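PDB 3NRH: DUF5063 domain-containing protein from Bacteroides fragilis, which is of unknown function but folds as a predominantly alpha-helical DUF5063 domain and forms an assembly of two copies. Local coordinates for residues T18-F23 and Q121-F126; P47-K52 and Q155-T160; E77-N82 and D115-Y120. One frame throughout, in Å; residues are numbered along the deposited sequence.

Contact 1 (T18-F23 and Q121-F126); sequences TVAAEF and QDIKDF
Ile123 turns its two branches to two different residues of helix 11-28, and its first torsion (chi1 -53°) decides which goes where. CG2 stands anti to the backbone nitrogen and runs to Ala20, while CG1 lies beside that nitrogen and runs to Phe23. Phe23 in turn has its ring anti to its own backbone nitrogen (chi1 170°), which sends the ring toward helix 112-131, where its CE2 meets the isoleucine; the two side chains cross at about a right angle. The tight point is Ala20 CB against Ile123 CG2, 3.4 Å apart, closer than two methyl groups usually pack. Ala20 O also lies near the same methyl, 3.7 Å from Ile123 CG2. A small residue suits this position, since the CA atoms of Ala20 and Ile123 come within 6.2 Å of each other and only a methyl group is interposed from the Ala20 side. Phe23 makes the looser touch, its CE2 reaching Ile123 CG1 at 4.2 Å in an oblique approach. Around this pair the packing goes on: Ile123 also rests on Trp153 of helix 135-169, and Phe23 on Ile45 and Leu46 of helix 35-54, so the contact belongs to the interior of a helical bundle. Its side-chain chemistry is apolar: three buried residues join helices 11-28 and 112-131 by shape and exclusion of water.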
ATOM      1  N   THR A  18     -10.684   2.759 -12.934  1.00  8.94           N
ATOM      2  CA  THR A  18     -10.580   4.151 -12.511  1.00  7.99           C
ATOM      3  C   THR A  18      -9.219   4.499 -11.901  1.00 10.34           C
ATOM      4  O   THR A  18      -8.595   5.488 -12.293  1.00 10.13           O
ATOM      5  CB  THR A  18     -11.692   4.498 -11.510  1.00 10.12           C
ATOM      6  OG1 THR A  18     -12.961   4.291 -12.139  1.00 12.97           O
ATOM      7  CG2 THR A  18     -11.584   5.956 -11.064  1.00 15.24           C
ATOM      8  N   VAL A  19      -8.740   3.702 -10.952  1.00 11.17           N
ATOM      9  CA  VAL A  19      -7.445   4.012 -10.350  1.00  8.70           C
ATOM     10  C   VAL A  19      -6.307   3.750 -11.337  1.00  8.96           C
ATOM     11  O   VAL A  19      -5.299   4.455 -11.326  1.00  8.88           O
ATOM     12  CB  VAL A  19      -7.202   3.205  -9.046  1.00 14.44           C
ATOM     13  CG1 VAL A  19      -7.215   1.719  -9.336  1.00 21.03           C
ATOM     14  CG2 VAL A  19      -5.877   3.635  -8.408  1.00 12.58           C
ATOM     15  N   ALA A  20      -6.470   2.740 -12.188  1.00  9.61           N
ATOM     16  CA  ALA A  20      -5.447   2.418 -13.181  1.00  9.88           C
ATOM     17  C   ALA A  20      -5.250   3.612 -14.122  1.00 12.69           C
ATOM     18  O   ALA A  20      -4.122   3.984 -14.448  1.00  9.62           O
ATOM     19  CB  ALA A  20      -5.855   1.178 -13.975  1.00  9.32           C
ATOM     20  N   ALA A  21      -6.353   4.215 -14.553  1.00 10.85           N
ATOM     21  CA  ALA A  21      -6.282   5.368 -15.445  1.00 10.60           C
ATOM     22  C   ALA A  21      -5.660   6.562 -14.721  1.00  8.53           C
ATOM     23  O   ALA A  21      -4.862   7.305 -15.300  1.00 12.10           O
ATOM     24  CB  ALA A  21      -7.684   5.727 -15.959  1.00  9.37           C
ATOM     25  N   GLU A  22      -6.031   6.754 -13.458  1.00  9.34           N
ATOM     26  CA  GLU A  22      -5.479   7.858 -12.677  1.00 12.20           C
ATOM     27  C   GLU A  22      -3.973   7.669 -12.525  1.00 11.54           C
ATOM     28  O   GLU A  22      -3.208   8.632 -12.590  1.00 10.82           O
ATOM     29  CB  GLU A  22      -6.137   7.916 -11.292  1.00 14.19           C
ATOM     30  CG  GLU A  22      -7.648   8.127 -11.337  1.00 21.66           C
ATOM     31  CD  GLU A  22      -8.047   9.584 -11.445  1.00 42.43           C
ATOM     32  OE1 GLU A  22      -7.490  10.302 -12.302  1.00 38.73           O
ATOM     33  OE2 GLU A  22      -8.931  10.011 -10.669  1.00 50.33           O
ATOM     34  N   PHE A  23      -3.554   6.424 -12.317  1.00  9.68           N
ATOM     35  CA  PHE A  23      -2.135   6.094 -12.165  1.00  8.55           C
ATOM     36  C   PHE A  23      -1.371   6.399 -13.459  1.00  9.35           C
ATOM     37  O   PHE A  23      -0.342   7.076 -13.443  1.00 10.50           O
ATOM     38  CB  PHE A  23      -1.983   4.604 -11.814  1.00  6.80           C
ATOM     39  CG  PHE A  23      -0.558   4.104 -11.861  1.00  8.98           C
ATOM     40  CD1 PHE A  23       0.354   4.464 -10.870  1.00 13.72           C
ATOM     41  CD2 PHE A  23      -0.140   3.258 -12.886  1.00 10.64           C
ATOM     42  CE1 PHE A  23       1.671   3.981 -10.899  1.00 16.68           C
ATOM     43  CE2 PHE A  23       1.172   2.769 -12.926  1.00 16.79           C
ATOM     44  CZ  PHE A  23       2.077   3.132 -11.929  1.00 16.21           C
ATOM     45  N   GLN A 121       3.784  -0.260 -17.861  1.00 10.53           N
ATOM     46  CA  GLN A 121       3.640  -1.079 -19.055  1.00 15.65           C
ATOM     47  C   GLN A 121       2.439  -2.011 -18.935  1.00 12.94           C
ATOM     48  O   GLN A 121       1.644  -2.130 -19.864  1.00 13.32           O
ATOM     49  CB  GLN A 121       4.906  -1.896 -19.312  1.00 17.81           C
ATOM     50  CG  GLN A 121       4.926  -2.578 -20.673  1.00 24.48           C
ATOM     51  CD  GLN A 121       6.213  -3.336 -20.923  1.00 35.09           C
ATOM     52  OE1 GLN A 121       7.303  -2.835 -20.646  1.00 32.18           O
ATOM     53  NE2 GLN A 121       6.097  -4.547 -21.459  1.00 44.38           N
ATOM     54  N   ASP A 122       2.301  -2.683 -17.800  1.00 15.18           N
ATOM     55  CA  ASP A 122       1.166  -3.588 -17.634  1.00 13.72           C
ATOM     56  C   ASP A 122      -0.163  -2.860 -17.475  1.00 10.39           C
ATOM     57  O   ASP A 122      -1.159  -3.244 -18.084  1.00 13.61           O
ATOM     58  CB  ASP A 122       1.380  -4.518 -16.442  1.00 16.75           C
ATOM     59  CG  ASP A 122       1.890  -5.889 -16.862  1.00 26.30           C
ATOM     60  OD1 ASP A 122       1.206  -6.563 -17.669  1.00 29.26           O
ATOM     61  OD2 ASP A 122       2.968  -6.293 -16.387  1.00 22.06           O
ATOM     62  N   ILE A 123      -0.182  -1.804 -16.673  1.00 10.51           N
ATOM     63  CA  ILE A 123      -1.428  -1.067 -16.450  1.00  9.66           C
ATOM     64  C   ILE A 123      -1.909  -0.325 -17.699  1.00 10.38           C
ATOM     65  O   ILE A 123      -3.087  -0.394 -18.053  1.00  8.98           O
ATOM     66  CB  ILE A 123      -1.279  -0.056 -15.293  1.00  9.53           C
ATOM     67  CG1 ILE A 123      -0.751  -0.771 -14.043  1.00 12.27           C
ATOM     68  CG2 ILE A 123      -2.635   0.595 -14.987  1.00 11.35           C
ATOM     69  CD1 ILE A 123      -1.635  -1.907 -13.564  1.00 16.35           C
ATOM     70  N   LYS A 124      -0.997   0.378 -18.368  1.00  8.82           N
ATOM     71  CA  LYS A 124      -1.350   1.139 -19.569  1.00  9.26           C
ATOM     72  C   LYS A 124      -1.859   0.248 -20.704  1.00 12.01           C
ATOM     73  O   LYS A 124      -2.823   0.597 -21.391  1.00 11.88           O
ATOM     74  CB  LYS A 124      -0.142   1.944 -20.055  1.00 10.23           C
ATOM     75  CG  LYS A 124      -0.405   2.811 -21.290  1.00 15.65           C
ATOM     76  CD  LYS A 124      -1.420   3.913 -21.012  1.00 11.40           C
ATOM     77  CE  LYS A 124      -1.585   4.832 -22.222  1.00 13.76           C
ATOM     78  NZ  LYS A 124      -2.492   5.987 -21.930  1.00 13.89           N
ATOM     79  N   ASP A 125      -1.213  -0.896 -20.910  1.00 10.37           N
ATOM     80  CA  ASP A 125      -1.643  -1.803 -21.973  1.00 13.24           C
ATOM     81  C   ASP A 125      -3.073  -2.261 -21.714  1.00 14.32           C
ATOM     82  O   ASP A 125      -3.883  -2.374 -22.639  1.00 13.54           O
ATOM     83  CB  ASP A 125      -0.719  -3.023 -22.066  1.00 13.48           C
ATOM     84  CG  ASP A 125       0.582  -2.719 -22.790  1.00 21.37           C
ATOM     85  OD1 ASP A 125       0.695  -1.632 -23.396  1.00 19.57           O
ATOM     86  OD2 ASP A 125       1.493  -3.577 -22.764  1.00 20.86           O
ATOM     87  N   PHE A 126      -3.377  -2.510 -20.444  1.00 11.43           N
ATOM     88  CA  PHE A 126      -4.705  -2.948 -20.051  1.00 11.20           C
ATOM     89  C   PHE A 126      -5.799  -1.891 -20.279  1.00 12.39           C
ATOM     90  O   PHE A 126      -6.792  -2.161 -20.953  1.00 13.33           O
ATOM     91  CB  PHE A 126      -4.706  -3.358 -18.576  1.00 12.70           C
ATOM     92  CG  PHE A 126      -6.080  -3.455 -17.983  1.00 17.11           C
ATOM     93  CD1 PHE A 126      -7.006  -4.369 -18.480  1.00 19.07           C
ATOM     94  CD2 PHE A 126      -6.468  -2.600 -16.957  1.00 15.36           C
ATOM     95  CE1 PHE A 126      -8.303  -4.425 -17.962  1.00 22.10           C
ATOM     96  CE2 PHE A 126      -7.760  -2.648 -16.432  1.00 17.76           C
ATOM     97  CZ  PHE A 126      -8.678  -3.563 -16.939  1.00 21.48           C
TER

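Contact 2 (P47-K52 and Q155-T160); sequences PLLYLK and QKLVNT
The Tyr50 ring is the flat group of this contact, and Leu157 and Val158 both come to it obliquely, neither squarely over a face nor squarely at an edge. Val158 CG1 lies 3.8 Å from Tyr50 CE1, and Leu157 CD2 is 4.0 Å from Tyr50 CD1, so that the two methyls meet the CD1-CE1 bond of the ring. Two further rings meet this tyrosine: Phe149 of the same chain, and His165 of the second subunit with its plane turned by about 65°. The phenol oxygen Tyr50 OH is hydrogen-bonded to ND1 of that same His165 of the second subunit. Tyrosine suits the place because its ring carbons pack within the chain while its hydroxyl finds a polar partner across the dimer. Helices 35-54 and 135-169 run nearly antiparallel here, at 152° with their axes 10.4 Å apart, as neighbours in a helical bundle, and Leu157 and Tyr50 bridge much of that spacing. Leu157 forks: its CG stands anti to the backbone nitrogen, and both methyl groups reach Tyr50, with Leu157 CD2 at 3.9 Å from Tyr50 CB. Leu157 CD1 also meets Leu49 CD2 at 4.1 Å, and Leu49 continues the apolar layer to Phe16 and Val19. Helix 35-54 is kinked at Pro47, whose nitrogen carries no hydrogen for a bond to the preceding turn. On the partner helix, Thr160 hides its hydroxyl by donating it to Lys156 O (OG1 to O 2.7 Å), an oxygen that Thr160 N reaches from the opposite face of the carbonyl plane.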
ATOM      1  N   PRO A  47      -0.972   2.545  -3.114  1.00 10.67           N
ATOM      2  CA  PRO A  47      -1.710   1.627  -2.238  1.00 14.02           C
ATOM      3  C   PRO A  47      -3.135   1.368  -2.716  1.00 15.42           C
ATOM      4  O   PRO A  47      -3.670   0.273  -2.532  1.00 11.70           O
ATOM      5  CB  PRO A  47      -1.651   2.318  -0.872  1.00 13.19           C
ATOM      6  CG  PRO A  47      -1.516   3.778  -1.215  1.00 13.21           C
ATOM      7  CD  PRO A  47      -0.555   3.760  -2.388  1.00 10.65           C
ATOM      8  N   LEU A  48      -3.749   2.371  -3.331  1.00 12.44           N
ATOM      9  CA  LEU A  48      -5.108   2.203  -3.831  1.00 10.53           C
ATOM     10  C   LEU A  48      -5.091   1.269  -5.039  1.00  9.70           C
ATOM     11  O   LEU A  48      -5.989   0.447  -5.209  1.00  9.57           O
ATOM     12  CB  LEU A  48      -5.708   3.556  -4.224  1.00  8.53           C
ATOM     13  CG  LEU A  48      -7.168   3.513  -4.695  1.00 10.22           C
ATOM     14  CD1 LEU A  48      -8.054   2.869  -3.637  1.00 13.16           C
ATOM     15  CD2 LEU A  48      -7.631   4.921  -4.997  1.00 18.23           C
ATOM     16  N   LEU A  49      -4.065   1.399  -5.875  1.00  7.95           N
ATOM     17  CA  LEU A  49      -3.938   0.553  -7.056  1.00 10.04           C
ATOM     18  C   LEU A  49      -3.742  -0.901  -6.625  1.00 10.79           C
ATOM     19  O   LEU A  49      -4.335  -1.818  -7.201  1.00  9.28           O
ATOM     20  CB  LEU A  49      -2.759   1.023  -7.918  1.00  9.79           C
ATOM     21  CG  LEU A  49      -2.467   0.275  -9.225  1.00 11.48           C
ATOM     22  CD1 LEU A  49      -3.652   0.380 -10.172  1.00 14.16           C
ATOM     23  CD2 LEU A  49      -1.217   0.864  -9.875  1.00 11.99           C
ATOM     24  N   TYR A  50      -2.919  -1.109  -5.601  1.00  9.80           N
ATOM     25  CA  TYR A  50      -2.662  -2.452  -5.098  1.00 11.01           C
ATOM     26  C   TYR A  50      -3.953  -3.057  -4.543  1.00  9.49           C
ATOM     27  O   TYR A  50      -4.297  -4.208  -4.831  1.00 11.02           O
ATOM     28  CB  TYR A  50      -1.605  -2.416  -3.987  1.00 10.34           C
ATOM     29  CG  TYR A  50      -1.182  -3.794  -3.536  1.00 11.38           C
ATOM     30  CD1 TYR A  50      -0.118  -4.454  -4.148  1.00  7.71           C
ATOM     31  CD2 TYR A  50      -1.894  -4.468  -2.545  1.00 10.65           C
ATOM     32  CE1 TYR A  50       0.226  -5.760  -3.788  1.00 10.79           C
ATOM     33  CE2 TYR A  50      -1.565  -5.773  -2.183  1.00 11.12           C
ATOM     34  CZ  TYR A  50      -0.507  -6.412  -2.809  1.00 11.80           C
ATOM     35  OH  TYR A  50      -0.213  -7.714  -2.474  1.00 16.85           O
ATOM     36  N   LEU A  51      -4.659  -2.275  -3.736  1.00  8.34           N
ATOM     37  CA  LEU A  51      -5.906  -2.727  -3.137  1.00 12.11           C
ATOM     38  C   LEU A  51      -6.940  -3.119  -4.190  1.00 12.55           C
ATOM     39  O   LEU A  51      -7.541  -4.187  -4.109  1.00  9.21           O
ATOM     40  CB  LEU A  51      -6.471  -1.631  -2.235  1.00  9.85           C
ATOM     41  CG  LEU A  51      -7.832  -1.887  -1.588  1.00 12.74           C
ATOM     42  CD1 LEU A  51      -7.797  -3.158  -0.765  1.00 16.00           C
ATOM     43  CD2 LEU A  51      -8.197  -0.684  -0.712  1.00 13.83           C
ATOM     44  N   LYS A  52      -7.152  -2.257  -5.176  1.00  9.24           N
ATOM     45  CA  LYS A  52      -8.126  -2.555  -6.224  1.00  8.62           C
ATOM     46  C   LYS A  52      -7.728  -3.776  -7.054  1.00 11.37           C
ATOM     47  O   LYS A  52      -8.584  -4.558  -7.469  1.00 11.75           O
ATOM     48  CB  LYS A  52      -8.327  -1.323  -7.118  1.00  7.09           C
ATOM     49  CG  LYS A  52      -8.966  -0.145  -6.395  1.00 12.02           C
ATOM     50  CD  LYS A  52     -10.289  -0.551  -5.741  1.00 16.38           C
ATOM     51  CE  LYS A  52     -10.836   0.530  -4.822  1.00 31.02           C
ATOM     52  NZ  LYS A  52     -12.028   0.051  -4.058  1.00 31.32           N
ATOM     53  N   GLN A 155       4.693  -7.077  -6.934  1.00  9.60           N
ATOM     54  CA  GLN A 155       5.896  -6.985  -6.112  1.00 14.87           C
ATOM     55  C   GLN A 155       6.639  -5.681  -6.397  1.00 10.67           C
ATOM     56  O   GLN A 155       7.156  -5.045  -5.483  1.00  9.98           O
ATOM     57  CB  GLN A 155       6.818  -8.179  -6.367  1.00 13.11           C
ATOM     58  CG  GLN A 155       7.976  -8.296  -5.371  1.00 21.17           C
ATOM     59  CD  GLN A 155       7.510  -8.646  -3.966  1.00 29.15           C
ATOM     60  OE1 GLN A 155       6.829  -9.653  -3.759  1.00 35.76           O
ATOM     61  NE2 GLN A 155       7.881  -7.817  -2.992  1.00 30.67           N
ATOM     62  N   LYS A 156       6.689  -5.280  -7.663  1.00  9.24           N
ATOM     63  CA  LYS A 156       7.363  -4.038  -8.021  1.00 13.79           C
ATOM     64  C   LYS A 156       6.664  -2.854  -7.358  1.00 12.46           C
ATOM     65  O   LYS A 156       7.314  -1.903  -6.931  1.00  9.05           O
ATOM     66  CB  LYS A 156       7.376  -3.854  -9.539  1.00 11.68           C
ATOM     67  CG  LYS A 156       8.272  -4.844 -10.267  1.00 19.57           C
ATOM     68  CD  LYS A 156       8.220  -4.637 -11.768  1.00 22.13           C
ATOM     69  CE  LYS A 156       9.107  -5.637 -12.505  1.00 30.50           C
ATOM     70  NZ  LYS A 156      10.538  -5.515 -12.121  1.00 35.95           N
ATOM     71  N   LEU A 157       5.340  -2.927  -7.261  1.00  9.31           N
ATOM     72  CA  LEU A 157       4.556  -1.867  -6.644  1.00 10.17           C
ATOM     73  C   LEU A 157       4.901  -1.724  -5.158  1.00  9.09           C
ATOM     74  O   LEU A 157       5.177  -0.622  -4.683  1.00  8.24           O
ATOM     75  CB  LEU A 157       3.049  -2.151  -6.825  1.00  5.46           C
ATOM     76  CG  LEU A 157       2.070  -1.074  -6.330  1.00 11.50           C
ATOM     77  CD1 LEU A 157       0.703  -1.294  -6.952  1.00 10.91           C
ATOM     78  CD2 LEU A 157       1.966  -1.107  -4.810  1.00 12.61           C
ATOM     79  N   VAL A 158       4.896  -2.833  -4.419  1.00 13.20           N
ATOM     80  CA  VAL A 158       5.213  -2.756  -2.994  1.00 10.39           C
ATOM     81  C   VAL A 158       6.666  -2.337  -2.749  1.00 11.81           C
ATOM     82  O   VAL A 158       6.952  -1.600  -1.801  1.00 10.19           O
ATOM     83  CB  VAL A 158       4.916  -4.089  -2.270  1.00 13.65           C
ATOM     84  CG1 VAL A 158       3.415  -4.350  -2.274  1.00 15.31           C
ATOM     85  CG2 VAL A 158       5.647  -5.230  -2.935  1.00 24.63           C
ATOM     86  N   ASN A 159       7.581  -2.791  -3.602  1.00  7.33           N
ATOM     87  CA  ASN A 159       8.990  -2.420  -3.462  1.00 13.24           C
ATOM     88  C   ASN A 159       9.138  -0.917  -3.675  1.00 16.91           C
ATOM     89  O   ASN A 159       9.871  -0.242  -2.950  1.00 13.17           O
ATOM     90  CB  ASN A 159       9.868  -3.149  -4.486  1.00 11.93           C
ATOM     91  CG  ASN A 159       9.989  -4.634  -4.211  1.00 16.44           C
ATOM     92  OD1 ASN A 159       9.728  -5.100  -3.103  1.00 19.21           O
ATOM     93  ND2 ASN A 159      10.406  -5.387  -5.223  1.00 15.18           N
ATOM     94  N   THR A 160       8.429  -0.395  -4.671  1.00 14.06           N
ATOM     95  CA  THR A 160       8.485   1.028  -4.983  1.00 18.14           C
ATOM     96  C   THR A 160       7.873   1.857  -3.863  1.00 16.15           C
ATOM     97  O   THR A 160       8.356   2.944  -3.550  1.00 14.14           O
ATOM     98  CB  THR A 160       7.747   1.337  -6.300  1.00 21.09           C
ATOM     99  OG1 THR A 160       8.337   0.578  -7.361  1.00 35.32           O
ATOM    100  CG2 THR A 160       7.848   2.817  -6.635  1.00 30.30           C
TER

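Contact 3 (E77-N82 and D115-Y120); sequences EVLRIN and DLADIY
Leu79 reaches from helix 73-87 onto the ring of Tyr120, in an antiparallel helix-helix packing with directions at 146° and axes 9.1 Å apart. Its CB points at helix 112-131, and CG, anti to the backbone nitrogen, carries the reach onward without itself coming close to the partner segment. The tip does the work: Leu79 CD2 lies over one face of the tyrosine in a CH-pi contact, 3.6 Å from the centroid of the Tyr120 ring and 22° off its normal. The methyl is shifted toward the rim, so that Leu79 CD2 sits 3.4 Å from both Tyr120 CG and Tyr120 CD2. The same Leu79 CD2 also comes within 4.2 Å of Ala117 CA. A branched leucine suits the place because one methyl can settle into the angle between an aromatic face and an alanine. Ala117, having just a methyl, lets the backbones close in: its CA is 5.5 Å from the CA of Arg80. The aliphatic root of Arg80 shares this packing, Arg80 CB touching Ala117 CB at 4.1 Å, after which its chain bends at chi3 and leads the charged end away. There the guanidinium turns its edge to Glu77, one helical turn back, and Arg80 NH2 makes a nearly straight salt-bridge hydrogen bond to the syn side of Glu77 OE1, 2.6 Å long.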
ATOM      1  N   GLU A  77      10.873   4.093 -22.599  1.00 18.87           N
ATOM      2  CA  GLU A  77      12.110   4.819 -22.330  1.00 16.69           C
ATOM      3  C   GLU A  77      11.912   6.287 -21.989  1.00 15.56           C
ATOM      4  O   GLU A  77      12.550   6.814 -21.074  1.00 15.26           O
ATOM      5  CB  GLU A  77      13.065   4.690 -23.519  1.00 19.80           C
ATOM      6  CG  GLU A  77      13.755   3.346 -23.589  1.00 26.42           C
ATOM      7  CD  GLU A  77      14.630   3.089 -22.376  1.00 36.33           C
ATOM      8  OE1 GLU A  77      15.567   3.881 -22.138  1.00 44.69           O
ATOM      9  OE2 GLU A  77      14.382   2.099 -21.660  1.00 34.85           O
ATOM     10  N   VAL A  78      11.033   6.955 -22.722  1.00 14.96           N
ATOM     11  CA  VAL A  78      10.775   8.360 -22.465  1.00 16.19           C
ATOM     12  C   VAL A  78      10.202   8.544 -21.063  1.00 15.29           C
ATOM     13  O   VAL A  78      10.598   9.458 -20.341  1.00 14.48           O
ATOM     14  CB  VAL A  78       9.804   8.951 -23.512  1.00 21.87           C
ATOM     15  CG1 VAL A  78       9.458  10.383 -23.151  1.00 19.91           C
ATOM     16  CG2 VAL A  78      10.445   8.899 -24.901  1.00 20.74           C
ATOM     17  N   LEU A  79       9.277   7.668 -20.676  1.00 13.75           N
ATOM     18  CA  LEU A  79       8.673   7.756 -19.351  1.00 12.21           C
ATOM     19  C   LEU A  79       9.707   7.492 -18.266  1.00 12.20           C
ATOM     20  O   LEU A  79       9.790   8.232 -17.284  1.00 12.30           O
ATOM     21  CB  LEU A  79       7.530   6.750 -19.201  1.00 12.55           C
ATOM     22  CG  LEU A  79       6.933   6.657 -17.788  1.00 16.04           C
ATOM     23  CD1 LEU A  79       6.304   7.986 -17.397  1.00 15.41           C
ATOM     24  CD2 LEU A  79       5.898   5.551 -17.742  1.00 17.87           C
ATOM     25  N   ARG A  80      10.489   6.430 -18.437  1.00 16.51           N
ATOM     26  CA  ARG A  80      11.507   6.090 -17.450  1.00 13.15           C
ATOM     27  C   ARG A  80      12.470   7.248 -17.229  1.00 15.95           C
ATOM     28  O   ARG A  80      12.770   7.611 -16.088  1.00 12.93           O
ATOM     29  CB  ARG A  80      12.287   4.849 -17.884  1.00 12.61           C
ATOM     30  CG  ARG A  80      13.389   4.450 -16.901  1.00 18.64           C
ATOM     31  CD  ARG A  80      14.216   3.269 -17.422  1.00 24.75           C
ATOM     32  NE  ARG A  80      14.959   3.599 -18.637  1.00 21.61           N
ATOM     33  CZ  ARG A  80      15.997   4.427 -18.683  1.00 29.55           C
ATOM     34  NH1 ARG A  80      16.432   5.020 -17.575  1.00 31.24           N
ATOM     35  NH2 ARG A  80      16.604   4.666 -19.838  1.00 23.21           N
ATOM     36  N   ILE A  81      12.951   7.831 -18.321  1.00 14.76           N
ATOM     37  CA  ILE A  81      13.883   8.943 -18.229  1.00 16.63           C
ATOM     38  C   ILE A  81      13.271  10.153 -17.527  1.00 16.54           C
ATOM     39  O   ILE A  81      13.935  10.804 -16.718  1.00 14.56           O
ATOM     40  CB  ILE A  81      14.397   9.346 -19.631  1.00 19.12           C
ATOM     41  CG1 ILE A  81      15.241   8.203 -20.206  1.00 20.40           C
ATOM     42  CG2 ILE A  81      15.220  10.623 -19.542  1.00 21.91           C
ATOM     43  CD1 ILE A  81      15.676   8.409 -21.643  1.00 27.56           C
ATOM     44  N   ASN A  82      12.013  10.462 -17.822  1.00 18.49           N
ATOM     45  CA  ASN A  82      11.363  11.600 -17.180  1.00 15.44           C
ATOM     46  C   ASN A  82      11.207  11.372 -15.681  1.00 14.18           C
ATOM     47  O   ASN A  82      11.416  12.282 -14.881  1.00 16.67           O
ATOM     48  CB  ASN A  82       9.991  11.872 -17.806  1.00 16.40           C
ATOM     49  CG  ASN A  82      10.095  12.329 -19.247  1.00 27.31           C
ATOM     50  OD1 ASN A  82      10.994  13.095 -19.598  1.00 26.19           O
ATOM     51  ND2 ASN A  82       9.173  11.875 -20.085  1.00 33.20           N
ATOM     52  N   ASP A 115      10.974   0.735 -11.918  1.00 13.63           N
ATOM     53  CA  ASP A 115       9.855   0.005 -11.324  1.00 15.59           C
ATOM     54  C   ASP A 115       8.534   0.607 -11.795  1.00 11.22           C
ATOM     55  O   ASP A 115       7.625  -0.114 -12.221  1.00 11.02           O
ATOM     56  CB  ASP A 115       9.883   0.082  -9.792  1.00 19.08           C
ATOM     57  CG  ASP A 115      10.987  -0.754  -9.175  1.00 36.60           C
ATOM     58  OD1 ASP A 115      11.090  -1.952  -9.507  1.00 34.89           O
ATOM     59  OD2 ASP A 115      11.743  -0.211  -8.340  1.00 44.27           O
ATOM     60  N   LEU A 116       8.423   1.930 -11.700  1.00  8.23           N
ATOM     61  CA  LEU A 116       7.199   2.608 -12.109  1.00 10.03           C
ATOM     62  C   LEU A 116       6.908   2.417 -13.593  1.00 12.18           C
ATOM     63  O   LEU A 116       5.766   2.169 -13.973  1.00 11.11           O
ATOM     64  CB  LEU A 116       7.270   4.100 -11.767  1.00  7.05           C
ATOM     65  CG  LEU A 116       7.291   4.410 -10.268  1.00  9.85           C
ATOM     66  CD1 LEU A 116       7.479   5.911 -10.049  1.00 13.36           C
ATOM     67  CD2 LEU A 116       5.993   3.931  -9.628  1.00 14.48           C
ATOM     68  N   ALA A 117       7.937   2.523 -14.431  1.00  9.96           N
ATOM     69  CA  ALA A 117       7.746   2.341 -15.865  1.00 10.64           C
ATOM     70  C   ALA A 117       7.306   0.903 -16.151  1.00 11.42           C
ATOM     71  O   ALA A 117       6.470   0.665 -17.025  1.00 12.16           O
ATOM     72  CB  ALA A 117       9.038   2.674 -16.618  1.00 12.21           C
ATOM     73  N   ASP A 118       7.859  -0.057 -15.409  1.00 12.98           N
ATOM     74  CA  ASP A 118       7.486  -1.459 -15.591  1.00 15.93           C
ATOM     75  C   ASP A 118       6.019  -1.685 -15.231  1.00 13.24           C
ATOM     76  O   ASP A 118       5.293  -2.359 -15.959  1.00 11.76           O
ATOM     77  CB  ASP A 118       8.358  -2.382 -14.729  1.00 13.82           C
ATOM     78  CG  ASP A 118       9.755  -2.564 -15.290  1.00 23.08           C
ATOM     79  OD1 ASP A 118      10.004  -2.142 -16.440  1.00 18.44           O
ATOM     80  OD2 ASP A 118      10.606  -3.144 -14.581  1.00 21.79           O
ATOM     81  N   ILE A 119       5.584  -1.127 -14.102  1.00 10.87           N
ATOM     82  CA  ILE A 119       4.193  -1.278 -13.671  1.00 10.63           C
ATOM     83  C   ILE A 119       3.299  -0.614 -14.720  1.00 11.38           C
ATOM     84  O   ILE A 119       2.276  -1.169 -15.126  1.00 11.49           O
ATOM     85  CB  ILE A 119       3.976  -0.615 -12.290  1.00 13.78           C
ATOM     86  CG1 ILE A 119       4.835  -1.331 -11.240  1.00 11.00           C
ATOM     87  CG2 ILE A 119       2.501  -0.654 -11.902  1.00  8.58           C
ATOM     88  CD1 ILE A 119       4.868  -0.619  -9.896  1.00  9.76           C
ATOM     89  N   TYR A 120       3.714   0.566 -15.166  1.00 12.48           N
ATOM     90  CA  TYR A 120       2.987   1.327 -16.180  1.00 10.68           C
ATOM     91  C   TYR A 120       2.767   0.490 -17.443  1.00  9.90           C
ATOM     92  O   TYR A 120       1.691   0.524 -18.038  1.00 12.93           O
ATOM     93  CB  TYR A 120       3.774   2.600 -16.526  1.00  8.30           C
ATOM     94  CG  TYR A 120       3.187   3.434 -17.647  1.00  8.31           C
ATOM     95  CD1 TYR A 120       2.208   4.398 -17.394  1.00 10.75           C
ATOM     96  CD2 TYR A 120       3.625   3.269 -18.960  1.00  9.94           C
ATOM     97  CE1 TYR A 120       1.678   5.179 -18.430  1.00  9.41           C
ATOM     98  CE2 TYR A 120       3.106   4.042 -19.999  1.00 16.08           C
ATOM     99  CZ  TYR A 120       2.133   4.993 -19.730  1.00 12.55           C
ATOM    100  OH  TYR A 120       1.608   5.741 -20.765  1.00 13.31           O
TER

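Helix 112-131 is common to contacts 1 and 3, whose centres lie about 13 Å apart; Phe23 of contact 1 bridges them, its CZ 3.8 Å from Ile119 CG2. The same phenylalanine reaches contact 2, whose centre is about 12 Å from that of contact 1, and there Phe23 CG is 3.9 Å from Leu49 CD2. Contacts 2 and 3 are about 15 Å apart between centres and are joined by Leu157 CA packing at 3.5 Å on Ile119 CD1. Glu28 links two of the sites at its OE2, taking both Lys124 and the hydroxyl of Tyr120. Of the three, contact 2 alone meets the second subunit. Together they tie all five main helices into one bundle.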